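Local coordinates for protein phosphoribosylamine--glycine ligase (Thermotoga maritima, PDB 1VKZ) that catalyses the ATP-dependent ligation of glycine to 5-phospho-beta-D-ribosylamine, giving glycinamide ribonucleotide in the de novo purine pathway, at residues R90-G95 / E312-G317; G118-R123 / E249-K254; T349-G354 / E397-E402. All coordinates share one frame; numbering follows the deposited sequence.

Interaction 1: residues R90-G95 / E312-G317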
ATOM      1  N   ARG A  90     -19.589  -9.595  -4.973  1.00 49.03           N
ATOM      2  CA  ARG A  90     -19.532  -9.776  -6.413  1.00 46.40           C
ATOM      3  C   ARG A  90     -18.264 -10.470  -6.843  1.00 42.97           C
ATOM      4  O   ARG A  90     -17.181  -9.982  -6.552  1.00 45.32           O
ATOM      5  CB  ARG A  90     -19.602  -8.423  -7.095  1.00 46.31           C
ATOM      6  CG  ARG A  90     -20.944  -7.765  -7.000  1.00 51.21           C
ATOM      7  CD  ARG A  90     -21.953  -8.298  -8.006  1.00 58.57           C
ATOM      8  NE  ARG A  90     -21.512  -8.056  -9.380  1.00 59.42           N
ATOM      9  CZ  ARG A  90     -22.259  -8.195 -10.467  1.00 60.51           C
ATOM     10  NH1 ARG A  90     -23.539  -8.567 -10.394  1.00 64.90           N
ATOM     11  NH2 ARG A  90     -21.718  -7.935 -11.648  1.00 55.24           N
ATOM     12  N   SER A  91     -18.414 -11.587  -7.554  1.00 41.73           N
ATOM     13  CA  SER A  91     -17.295 -12.384  -8.119  1.00 41.92           C
ATOM     14  C   SER A  91     -16.389 -11.626  -9.136  1.00 42.32           C
ATOM     15  O   SER A  91     -15.316 -12.079  -9.510  1.00 42.46           O
ATOM     16  CB  SER A  91     -17.856 -13.648  -8.751  1.00 42.32           C
ATOM     17  OG  SER A  91     -19.071 -13.393  -9.438  1.00 39.00           O
ATOM     18  N   ASN A  92     -16.877 -10.479  -9.579  1.00 43.08           N
ATOM     19  CA  ASN A  92     -16.175  -9.514 -10.419  1.00 42.79           C
ATOM     20  C   ASN A  92     -14.899  -8.896  -9.890  1.00 42.30           C
ATOM     21  O   ASN A  92     -14.007  -8.413 -10.627  1.00 41.86           O
ATOM     22  CB  ASN A  92     -17.120  -8.316 -10.564  1.00 43.92           C
ATOM     23  CG  ASN A  92     -17.669  -8.234 -11.869  1.00 37.38           C
ATOM     24  OD1 ASN A  92     -17.944  -9.251 -12.459  1.00 47.83           O
ATOM     25  ND2 ASN A  92     -17.810  -7.029 -12.389  1.00 42.90           N
ATOM     26  N   VAL A  93     -14.897  -8.774  -8.584  1.00 43.13           N
ATOM     27  CA  VAL A  93     -13.926  -7.949  -7.911  1.00 41.87           C
ATOM     28  C   VAL A  93     -12.703  -8.770  -7.536  1.00 39.45           C
ATOM     29  O   VAL A  93     -12.808  -9.814  -6.912  1.00 39.40           O
ATOM     30  CB  VAL A  93     -14.584  -7.260  -6.697  1.00 41.29           C
ATOM     31  CG1 VAL A  93     -13.585  -6.426  -5.957  1.00 41.60           C
ATOM     32  CG2 VAL A  93     -15.804  -6.415  -7.179  1.00 38.84           C
ATOM     33  N   PHE A  94     -11.545  -8.318  -7.973  1.00 38.62           N
ATOM     34  CA  PHE A  94     -10.345  -9.080  -7.778  1.00 38.77           C
ATOM     35  C   PHE A  94      -9.713  -8.647  -6.446  1.00 36.77           C
ATOM     36  O   PHE A  94      -8.748  -7.923  -6.397  1.00 37.49           O
ATOM     37  CB  PHE A  94      -9.384  -8.939  -8.977  1.00 39.42           C
ATOM     38  CG  PHE A  94      -8.146  -9.816  -8.862  1.00 40.93           C
ATOM     39  CD1 PHE A  94      -8.275 -11.179  -8.610  1.00 44.58           C
ATOM     40  CD2 PHE A  94      -6.877  -9.274  -8.930  1.00 42.00           C
ATOM     41  CE1 PHE A  94      -7.153 -11.975  -8.472  1.00 44.88           C
ATOM     42  CE2 PHE A  94      -5.755 -10.065  -8.822  1.00 43.70           C
ATOM     43  CZ  PHE A  94      -5.892 -11.417  -8.587  1.00 38.48           C
ATOM     44  N   GLY A  95     -10.317  -9.102  -5.368  1.00 37.60           N
ATOM     45  CA  GLY A  95      -9.869  -8.797  -4.078  1.00 38.34           C
ATOM     46  C   GLY A  95     -10.690  -9.584  -3.130  1.00 38.65           C
ATOM     47  O   GLY A  95     -11.744 -10.021  -3.483  1.00 38.71           O
ATOM     48  N   GLU A 312      -4.435 -13.809 -15.106  1.00 41.49           N
ATOM     49  CA  GLU A 312      -4.357 -15.220 -14.839  1.00 40.97           C
ATOM     50  C   GLU A 312      -4.894 -15.562 -13.473  1.00 41.59           C
ATOM     51  O   GLU A 312      -5.597 -16.547 -13.322  1.00 45.43           O
ATOM     52  CB  GLU A 312      -2.914 -15.710 -14.972  1.00 42.93           C
ATOM     53  CG  GLU A 312      -2.488 -15.862 -16.415  1.00 43.33           C
ATOM     54  CD  GLU A 312      -3.535 -16.626 -17.229  1.00 52.45           C
ATOM     55  OE1 GLU A 312      -4.162 -17.569 -16.676  1.00 54.75           O
ATOM     56  OE2 GLU A 312      -3.748 -16.272 -18.415  1.00 51.13           O
ATOM     57  N   GLY A 313      -4.561 -14.752 -12.482  1.00 40.50           N
ATOM     58  CA  GLY A 313      -5.090 -14.919 -11.144  1.00 40.51           C
ATOM     59  C   GLY A 313      -6.594 -14.719 -11.097  1.00 41.21           C
ATOM     60  O   GLY A 313      -7.331 -15.563 -10.570  1.00 40.12           O
ATOM     61  N   TYR A 314      -7.059 -13.627 -11.686  1.00 41.51           N
ATOM     62  CA  TYR A 314      -8.501 -13.401 -11.842  1.00 40.79           C
ATOM     63  C   TYR A 314      -9.205 -14.518 -12.555  1.00 41.72           C
ATOM     64  O   TYR A 314     -10.298 -14.918 -12.156  1.00 44.92           O
ATOM     65  CB  TYR A 314      -8.784 -12.116 -12.623  1.00 40.09           C
ATOM     66  CG  TYR A 314     -10.259 -11.858 -12.746  1.00 39.16           C
ATOM     67  CD1 TYR A 314     -11.008 -11.485 -11.635  1.00 41.42           C
ATOM     68  CD2 TYR A 314     -10.924 -12.013 -13.963  1.00 46.31           C
ATOM     69  CE1 TYR A 314     -12.382 -11.258 -11.724  1.00 36.64           C
ATOM     70  CE2 TYR A 314     -12.290 -11.780 -14.064  1.00 45.14           C
ATOM     71  CZ  TYR A 314     -13.012 -11.402 -12.936  1.00 39.06           C
ATOM     72  OH  TYR A 314     -14.358 -11.172 -13.028  1.00 44.70           O
ATOM     73  N   ARG A 315      -8.607 -15.011 -13.633  1.00 42.75           N
ATOM     74  CA  ARG A 315      -9.266 -16.001 -14.483  1.00 41.88           C
ATOM     75  C   ARG A 315      -9.212 -17.410 -13.874  1.00 43.29           C
ATOM     76  O   ARG A 315      -9.867 -18.338 -14.372  1.00 44.91           O
ATOM     77  CB  ARG A 315      -8.646 -15.992 -15.884  1.00 40.55           C
ATOM     78  N   GLY A 316      -8.451 -17.585 -12.800  1.00 42.58           N
ATOM     79  CA  GLY A 316      -8.284 -18.908 -12.202  1.00 42.16           C
ATOM     80  C   GLY A 316      -7.173 -19.736 -12.808  1.00 41.23           C
ATOM     81  O   GLY A 316      -7.012 -20.899 -12.459  1.00 39.67           O
ATOM     82  N   GLY A 317      -6.389 -19.144 -13.706  1.00 42.89           N
ATOM     83  CA  GLY A 317      -5.292 -19.863 -14.354  1.00 44.66           C
ATOM     84  C   GLY A 317      -3.964 -19.735 -13.633  1.00 46.07           C
ATOM     85  O   GLY A 317      -3.859 -19.060 -12.580  1.00 46.02           O
TER
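Tyr-314, in the last turn of helix 303-315, gives more surface to this contact than any other residue. Its CG stands anti to the backbone N (chi1 -178°), which carries the ring off the helix and along the backbone of Ser-91 and Asn-92. CE1 lies 3.5 Å from the Asn-92 O, and the phenol OH is 3.6 Å from the Asn-92 CA, so the ring meets this turn by van der Waals contact. Phe-94 and the tyrosine run antiparallel to each other. The phenylalanine CG is likewise anti to N (chi1 -175°), and CE1 reaches the helix backbone, 3.6 Å from the Tyr-314 N and 3.8 Å from the Gly-313 C. Tyr-314 CB sits over one face of the phenyl ring, while Phe-94 CB is 4.0 Å from the Tyr-314 CD1. The contact joins a loop of the N domain, which belongs to the Rossmann clan, to the end of helix 303-315, closed at Gly-316 by a Schellman motif; within the loop, Arg-90 to Val-93 form a type I turn and Phe-94 centres an inverse gamma turn. The side chain of Asn-92 runs beside Tyr-314 with its amide plane 79° from the ring, and its ND2 bonds to the carbonyl of Pro-69. Phe-94 also meets Phe-269 edge-to-face, which ties the loop to strand 269-277.

Interaction 2: residues G118-R123 / E249-K254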
ATOM      1  N   GLY A 118       0.544 -20.640  12.920  1.00 42.46           N
ATOM      2  CA  GLY A 118       2.013 -20.727  13.076  1.00 41.43           C
ATOM      3  C   GLY A 118       2.803 -19.785  12.185  1.00 41.17           C
ATOM      4  O   GLY A 118       3.828 -20.172  11.639  1.00 38.46           O
ATOM      5  N   ILE A 119       2.311 -18.549  12.044  1.00 41.41           N
ATOM      6  CA  ILE A 119       2.913 -17.541  11.196  1.00 41.49           C
ATOM      7  C   ILE A 119       3.781 -16.629  12.077  1.00 44.47           C
ATOM      8  O   ILE A 119       3.319 -16.058  13.070  1.00 45.24           O
ATOM      9  CB  ILE A 119       1.817 -16.754  10.471  1.00 42.62           C
ATOM     10  CG1 ILE A 119       1.054 -17.657   9.474  1.00 41.54           C
ATOM     11  CG2 ILE A 119       2.392 -15.565   9.726  1.00 46.49           C
ATOM     12  CD1 ILE A 119      -0.351 -17.241   9.280  1.00 42.65           C
ATOM     13  N   ARG A 120       5.049 -16.494  11.704  1.00 44.23           N
ATOM     14  CA  ARG A 120       6.021 -15.895  12.580  1.00 44.72           C
ATOM     15  C   ARG A 120       5.712 -14.426  12.738  1.00 43.73           C
ATOM     16  O   ARG A 120       5.674 -13.679  11.775  1.00 44.94           O
ATOM     17  CB  ARG A 120       7.438 -16.112  12.057  1.00 44.55           C
ATOM     18  CG  ARG A 120       8.526 -15.600  12.993  1.00 48.47           C
ATOM     19  CD  ARG A 120       9.957 -15.751  12.444  1.00 50.05           C
ATOM     20  NE  ARG A 120      10.242 -17.108  11.959  1.00 55.03           N
ATOM     21  CZ  ARG A 120      10.054 -17.547  10.711  1.00 53.56           C
ATOM     22  NH1 ARG A 120       9.567 -16.754   9.774  1.00 53.62           N
ATOM     23  NH2 ARG A 120      10.359 -18.800  10.398  1.00 52.60           N
ATOM     24  N   THR A 121       5.449 -14.030  13.975  1.00 44.56           N
ATOM     25  CA  THR A 121       5.101 -12.665  14.267  1.00 44.69           C
ATOM     26  C   THR A 121       5.571 -12.345  15.674  1.00 42.89           C
ATOM     27  O   THR A 121       5.916 -13.232  16.419  1.00 42.86           O
ATOM     28  CB  THR A 121       3.557 -12.478  14.075  1.00 43.51           C
ATOM     29  OG1 THR A 121       3.212 -11.105  14.171  1.00 40.46           O
ATOM     30  CG2 THR A 121       2.741 -13.148  15.178  1.00 42.44           C
ATOM     31  N   ALA A 122       5.598 -11.070  16.003  1.00 42.04           N
ATOM     32  CA  ALA A 122       6.019 -10.632  17.310  1.00 44.04           C
ATOM     33  C   ALA A 122       5.053 -11.097  18.350  1.00 44.81           C
ATOM     34  O   ALA A 122       3.862 -11.213  18.092  1.00 49.19           O
ATOM     35  CB  ALA A 122       6.115  -9.112  17.362  1.00 45.49           C
ATOM     36  N   ARG A 123       5.583 -11.352  19.534  1.00 46.28           N
ATOM     37  CA  ARG A 123       4.781 -11.618  20.714  1.00 48.18           C
ATOM     38  C   ARG A 123       3.929 -10.379  20.993  1.00 45.54           C
ATOM     39  O   ARG A 123       4.333  -9.264  20.698  1.00 47.05           O
ATOM     40  CB  ARG A 123       5.709 -11.933  21.883  1.00 47.52           C
ATOM     41  CG  ARG A 123       5.183 -12.943  22.866  1.00 53.57           C
ATOM     42  CD  ARG A 123       6.193 -13.298  23.973  1.00 56.72           C
ATOM     43  NE  ARG A 123       7.076 -12.164  24.287  1.00 70.38           N
ATOM     44  CZ  ARG A 123       6.725 -11.062  24.974  1.00 74.20           C
ATOM     45  NH1 ARG A 123       5.491 -10.902  25.448  1.00 78.25           N
ATOM     46  NH2 ARG A 123       7.622 -10.102  25.177  1.00 71.85           N
ATOM     47  N   GLU A 249       8.250 -16.723   1.169  1.00 47.52           N
ATOM     48  CA  GLU A 249       7.324 -17.608   0.464  1.00 48.07           C
ATOM     49  C   GLU A 249       6.526 -18.462   1.431  1.00 46.82           C
ATOM     50  O   GLU A 249       5.339 -18.681   1.245  1.00 45.62           O
ATOM     51  CB  GLU A 249       8.096 -18.548  -0.452  1.00 49.82           C
ATOM     52  CG  GLU A 249       8.664 -17.909  -1.709  1.00 55.37           C
ATOM     53  CD  GLU A 249       9.341 -18.928  -2.624  1.00 52.50           C
ATOM     54  OE1 GLU A 249      10.175 -19.722  -2.131  1.00 60.71           O
ATOM     55  OE2 GLU A 249       9.055 -18.931  -3.848  1.00 67.96           O
ATOM     56  N   GLU A 250       7.212 -18.946   2.460  1.00 46.92           N
ATOM     57  CA  GLU A 250       6.618 -19.800   3.475  1.00 48.09           C
ATOM     58  C   GLU A 250       5.600 -19.033   4.297  1.00 46.10           C
ATOM     59  O   GLU A 250       4.592 -19.599   4.697  1.00 44.42           O
ATOM     60  CB  GLU A 250       7.723 -20.384   4.361  1.00 47.97           C
ATOM     61  CG  GLU A 250       7.254 -21.365   5.421  1.00 52.52           C
ATOM     62  CD  GLU A 250       8.413 -22.088   6.112  1.00 56.23           C
ATOM     63  OE1 GLU A 250       9.358 -22.554   5.404  1.00 62.15           O
ATOM     64  OE2 GLU A 250       8.374 -22.206   7.365  1.00 68.35           O
ATOM     65  N   LEU A 251       5.854 -17.742   4.536  1.00 45.63           N
ATOM     66  CA  LEU A 251       4.862 -16.862   5.185  1.00 44.07           C
ATOM     67  C   LEU A 251       3.597 -16.728   4.353  1.00 45.23           C
ATOM     68  O   LEU A 251       2.480 -16.757   4.902  1.00 45.63           O
ATOM     69  CB  LEU A 251       5.452 -15.475   5.468  1.00 43.44           C
ATOM     70  CG  LEU A 251       6.436 -15.393   6.636  1.00 49.29           C
ATOM     71  CD1 LEU A 251       7.048 -13.972   6.767  1.00 47.94           C
ATOM     72  CD2 LEU A 251       5.781 -15.860   7.943  1.00 42.82           C
ATOM     73  N   PHE A 252       3.767 -16.559   3.043  1.00 46.80           N
ATOM     74  CA  PHE A 252       2.633 -16.526   2.112  1.00 44.93           C
ATOM     75  C   PHE A 252       1.841 -17.832   2.105  1.00 45.61           C
ATOM     76  O   PHE A 252       0.600 -17.809   2.178  1.00 46.07           O
ATOM     77  CB  PHE A 252       3.119 -16.211   0.708  1.00 44.86           C
ATOM     78  CG  PHE A 252       3.275 -14.760   0.442  1.00 41.03           C
ATOM     79  CD1 PHE A 252       2.175 -13.933   0.431  1.00 48.43           C
ATOM     80  CD2 PHE A 252       4.520 -14.219   0.184  1.00 45.53           C
ATOM     81  CE1 PHE A 252       2.326 -12.585   0.184  1.00 45.44           C
ATOM     82  CE2 PHE A 252       4.672 -12.882  -0.076  1.00 46.24           C
ATOM     83  CZ  PHE A 252       3.586 -12.069  -0.079  1.00 45.31           C
ATOM     84  N   ASP A 253       2.555 -18.957   2.040  1.00 45.43           N
ATOM     85  CA  ASP A 253       1.901 -20.253   2.055  1.00 48.75           C
ATOM     86  C   ASP A 253       1.080 -20.470   3.321  1.00 47.81           C
ATOM     87  O   ASP A 253      -0.055 -20.955   3.233  1.00 48.16           O
ATOM     88  CB  ASP A 253       2.901 -21.406   1.877  1.00 51.60           C
ATOM     89  CG  ASP A 253       2.975 -21.905   0.432  1.00 63.37           C
ATOM     90  OD1 ASP A 253       1.958 -21.763  -0.314  1.00 65.53           O
ATOM     91  OD2 ASP A 253       4.014 -22.468  -0.026  1.00 73.84           O
ATOM     92  N   LYS A 254       1.641 -20.144   4.486  1.00 44.69           N
ATOM     93  CA  LYS A 254       0.974 -20.461   5.749  1.00 43.94           C
ATOM     94  C   LYS A 254      -0.214 -19.543   5.949  1.00 42.70           C
ATOM     95  O   LYS A 254      -1.235 -19.955   6.477  1.00 44.14           O
ATOM     96  CB  LYS A 254       1.927 -20.398   6.933  1.00 45.68           C
ATOM     97  CG  LYS A 254       2.644 -21.711   7.319  1.00 46.05           C
ATOM     98  CD  LYS A 254       3.533 -21.446   8.558  1.00 47.96           C
ATOM     99  CE  LYS A 254       3.876 -22.702   9.376  1.00 56.08           C
ATOM    100  NZ  LYS A 254       5.073 -23.463   8.854  1.00 65.62           N
TER
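Two hydrogen bonds grip Thr-121 OG1, one with Lys-111 NZ and one with Ile-283 O, fixing the loop 118-123 between helix 107-116 and strand 280-287. One residue earlier, Arg-120 NH1 bonds to Pro-281 O, which directs the guanidinium toward the same strand; NH1 lies 4.3 Å from the Leu-251 CD2. Arg-120 NH2 and Glu-250 OE2, 5.0 Å apart, are not in contact, though the opposite charges may attract weakly. The contact itself is chiefly apolar. Ile-119 meets Leu-251 at a slant, CG2 to CD2 at 3.8 Å, and the same leucine methyl is 3.9 Å from the Arg-120 N. The other isoleucine branch, CG1, lies beside the backbone N (chi1 -66°) and comes within 3.8 Å of the Lys-254 CB. Farther out, the lysine chain passes Gly-118 O, with CD at 3.3 Å and CE at 3.4 Å, then bends at chi4 (85°) so that NZ forms a long salt bridge with Glu-250 OE2. Gly-118, at positive phi, is the C-prime residue of the Schellman motif ending helix 107-116. Helix 242-261 lies on the antiparallel sheet that includes strands 269-277 and 280-287, and the loop runs along edge strand 280-287 beside it, an alpha/beta packing consistent with the ATP-grasp fold.

Interaction 3: residues T349-G354 / E397-E402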
ATOM      1  N   THR A 349       2.230  22.997 -13.586  1.00 41.50           N
ATOM      2  CA  THR A 349       2.846  23.002 -14.907  1.00 40.44           C
ATOM      3  C   THR A 349       3.581  21.685 -15.106  1.00 40.61           C
ATOM      4  O   THR A 349       4.323  21.226 -14.240  1.00 38.13           O
ATOM      5  CB  THR A 349       3.763  24.211 -15.087  1.00 39.54           C
ATOM      6  OG1 THR A 349       2.979  25.335 -15.510  1.00 33.79           O
ATOM      7  CG2 THR A 349       4.718  23.997 -16.247  1.00 44.82           C
ATOM      8  N   LEU A 350       3.323  21.073 -16.254  1.00 43.35           N
ATOM      9  CA  LEU A 350       3.844  19.751 -16.598  1.00 44.65           C
ATOM     10  C   LEU A 350       4.688  19.859 -17.849  1.00 45.33           C
ATOM     11  O   LEU A 350       4.404  20.683 -18.715  1.00 45.21           O
ATOM     12  CB  LEU A 350       2.713  18.773 -16.908  1.00 43.41           C
ATOM     13  CG  LEU A 350       1.867  18.166 -15.795  1.00 43.19           C
ATOM     14  CD1 LEU A 350       0.907  17.209 -16.470  1.00 43.17           C
ATOM     15  CD2 LEU A 350       2.685  17.452 -14.700  1.00 36.11           C
ATOM     16  N   PRO A 351       5.727  19.042 -17.953  1.00 48.10           N
ATOM     17  CA  PRO A 351       6.505  18.949 -19.193  1.00 50.63           C
ATOM     18  C   PRO A 351       5.790  18.303 -20.392  1.00 52.61           C
ATOM     19  O   PRO A 351       4.701  17.734 -20.253  1.00 52.49           O
ATOM     20  CB  PRO A 351       7.702  18.084 -18.779  1.00 51.98           C
ATOM     21  CG  PRO A 351       7.248  17.344 -17.589  1.00 48.87           C
ATOM     22  CD  PRO A 351       6.309  18.228 -16.876  1.00 47.40           C
ATOM     23  N   GLU A 352       6.430  18.397 -21.564  1.00 55.97           N
ATOM     24  CA  GLU A 352       5.956  17.725 -22.784  1.00 56.81           C
ATOM     25  C   GLU A 352       5.923  16.204 -22.583  1.00 58.37           C
ATOM     26  O   GLU A 352       4.924  15.557 -22.909  1.00 60.85           O
ATOM     27  CB  GLU A 352       6.830  18.090 -23.987  1.00 56.27           C
ATOM     28  N   GLU A 353       6.989  15.629 -22.021  1.00 57.43           N
ATOM     29  CA  GLU A 353       7.008  14.179 -21.783  1.00 57.35           C
ATOM     30  C   GLU A 353       7.539  13.765 -20.399  1.00 54.70           C
ATOM     31  O   GLU A 353       7.883  14.605 -19.564  1.00 55.76           O
ATOM     32  CB  GLU A 353       7.704  13.432 -22.948  1.00 56.76           C
ATOM     33  CG  GLU A 353       9.215  13.575 -23.070  1.00 59.37           C
ATOM     34  CD  GLU A 353       9.746  12.868 -24.323  1.00 60.95           C
ATOM     35  OE1 GLU A 353       9.348  11.700 -24.569  1.00 67.65           O
ATOM     36  OE2 GLU A 353      10.543  13.476 -25.077  1.00 62.10           O
ATOM     37  N   GLY A 354       7.546  12.456 -20.168  1.00 52.16           N
ATOM     38  CA  GLY A 354       7.905  11.874 -18.874  1.00 50.27           C
ATOM     39  C   GLY A 354       6.810  10.954 -18.375  1.00 47.53           C
ATOM     40  O   GLY A 354       5.632  11.203 -18.583  1.00 47.15           O
ATOM     41  N   GLU A 397      12.154  18.138 -11.473  1.00 47.82           N
ATOM     42  CA  GLU A 397      12.588  19.526 -11.675  1.00 47.66           C
ATOM     43  C   GLU A 397      11.779  20.226 -12.775  1.00 47.63           C
ATOM     44  O   GLU A 397      11.631  21.442 -12.735  1.00 50.73           O
ATOM     45  CB  GLU A 397      14.083  19.598 -12.030  1.00 46.65           C
ATOM     46  CG  GLU A 397      15.054  18.990 -11.013  1.00 49.00           C
ATOM     47  CD  GLU A 397      16.364  18.498 -11.653  1.00 51.31           C
ATOM     48  OE1 GLU A 397      16.854  19.165 -12.597  1.00 57.66           O
ATOM     49  OE2 GLU A 397      16.915  17.450 -11.225  1.00 49.16           O
ATOM     50  N   LYS A 398      11.269  19.471 -13.753  1.00 46.94           N
ATOM     51  CA  LYS A 398      10.458  20.049 -14.852  1.00 46.72           C
ATOM     52  C   LYS A 398       9.011  20.307 -14.447  1.00 43.42           C
ATOM     53  O   LYS A 398       8.261  20.996 -15.140  1.00 38.55           O
ATOM     54  CB  LYS A 398      10.432  19.120 -16.071  1.00 47.06           C
ATOM     55  CG  LYS A 398      11.723  19.045 -16.867  1.00 47.31           C
ATOM     56  CD  LYS A 398      11.469  18.361 -18.229  1.00 49.24           C
ATOM     57  CE  LYS A 398      12.755  18.117 -19.008  1.00 52.75           C
ATOM     58  NZ  LYS A 398      13.639  17.148 -18.291  1.00 58.74           N
ATOM     59  N   VAL A 399       8.617  19.730 -13.325  1.00 43.81           N
ATOM     60  CA  VAL A 399       7.226  19.731 -12.907  1.00 42.91           C
ATOM     61  C   VAL A 399       7.121  20.772 -11.810  1.00 44.20           C
ATOM     62  O   VAL A 399       7.922  20.737 -10.871  1.00 47.37           O
ATOM     63  CB  VAL A 399       6.788  18.331 -12.400  1.00 40.33           C
ATOM     64  CG1 VAL A 399       5.389  18.392 -11.833  1.00 41.96           C
ATOM     65  CG2 VAL A 399       6.821  17.317 -13.512  1.00 39.39           C
ATOM     66  N   HIS A 400       6.158  21.691 -11.916  1.00 44.19           N
ATOM     67  CA  HIS A 400       6.020  22.752 -10.911  1.00 44.12           C
ATOM     68  C   HIS A 400       4.602  22.980 -10.425  1.00 43.13           C
ATOM     69  O   HIS A 400       3.633  22.927 -11.185  1.00 42.61           O
ATOM     70  CB  HIS A 400       6.581  24.048 -11.455  1.00 45.29           C
ATOM     71  CG  HIS A 400       6.164  25.296 -10.707  1.00 52.69           C
ATOM     72  ND1 HIS A 400       6.642  25.616  -9.449  1.00 53.68           N
ATOM     73  CD2 HIS A 400       5.389  26.345 -11.088  1.00 44.81           C
ATOM     74  CE1 HIS A 400       6.147  26.784  -9.073  1.00 43.27           C
ATOM     75  NE2 HIS A 400       5.386  27.246 -10.050  1.00 47.53           N
ATOM     76  N   PHE A 401       4.503  23.212  -9.128  1.00 40.97           N
ATOM     77  CA  PHE A 401       3.344  23.855  -8.552  1.00 40.12           C
ATOM     78  C   PHE A 401       3.827  24.432  -7.256  1.00 39.86           C
ATOM     79  O   PHE A 401       4.858  24.022  -6.765  1.00 40.18           O
ATOM     80  CB  PHE A 401       2.167  22.914  -8.361  1.00 39.47           C
ATOM     81  CG  PHE A 401       2.485  21.689  -7.561  1.00 42.33           C
ATOM     82  CD1 PHE A 401       3.013  20.558  -8.177  1.00 38.47           C
ATOM     83  CD2 PHE A 401       2.258  21.660  -6.186  1.00 45.51           C
ATOM     84  CE1 PHE A 401       3.277  19.439  -7.454  1.00 34.28           C
ATOM     85  CE2 PHE A 401       2.538  20.523  -5.453  1.00 41.79           C
ATOM     86  CZ  PHE A 401       3.044  19.424  -6.087  1.00 41.83           C
ATOM     87  N   GLU A 402       3.105  25.401  -6.715  1.00 42.00           N
ATOM     88  CA  GLU A 402       3.607  26.149  -5.564  1.00 44.90           C
ATOM     89  C   GLU A 402       3.596  25.305  -4.304  1.00 45.26           C
ATOM     90  O   GLU A 402       2.676  24.515  -4.078  1.00 44.45           O
ATOM     91  CB  GLU A 402       2.806  27.425  -5.353  1.00 45.76           C
ATOM     92  CG  GLU A 402       3.432  28.391  -4.368  1.00 46.50           C
ATOM     93  CD  GLU A 402       2.857  29.784  -4.498  1.00 46.15           C
ATOM     94  OE1 GLU A 402       2.131  30.055  -5.487  1.00 51.44           O
ATOM     95  OE2 GLU A 402       3.137  30.609  -3.609  1.00 54.47           O
TER
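A single antiparallel bridge joins Thr-349 to His-400 in the C domain, where the chain leaving helix 385-398 runs beside the loop that leads into strand 356-364. Two backbone hydrogen bonds make this a hydrogen-bonded pair. Thr-349 N donates to His-400 O at 2.8 Å, and His-400 N returns a straighter bond to Thr-349 O at 3.0 Å, with 169° at the hydrogen against 154° for the first. Both donors lie in the plane of the carbonyl they meet. Thr-349 O also takes a CA-H...O contact from Val-399 CA at 3.5 Å.

Apolar packing continues beyond the bridge. Leu-350 and Val-399 run alongside each other toward the same side, with CD2 of the leucine 4.1 Å from the CG1 of the valine; both side chains rest on Ile-356, and Val-399 also touches Leu-376 and Cys-378 of strand 374-382. Pro-351 meets Lys-398 at a slant, its CB 3.8 Å from the lysine CD, so that the aliphatic part of the lysine covers the proline before the chain leads away to its ammonium. The tightest apolar touch is on the pyrrolidine itself, where Pro-351 CD meets Val-399 CG2 at 3.5 Å.

How the interactions relate
None of the three contacts touches another. Interaction 2 lies within the long span of chain that interaction 1 brackets; interaction 3 follows both. The centres of interactions 1 and 2 are about 25 Å apart; that of interaction 3 is about 44 Å from that of interaction 2, across the chain's centre. Interaction 1 joins the N-domain loop before helix 98-105 to the C-terminal end of helix 303-315. Phe-94 and Leu-251 both pack on strand 269-277, so interactions 1 and 2 share its sheet. Interaction 3 ties the chain leaving helix 385-398 to the loop before strand 356-364, in another sheet. These are separate local links; interaction 2 alone nears the predicted ATP site, Arg-120 and Leu-192 side chains being about 7 Å apart.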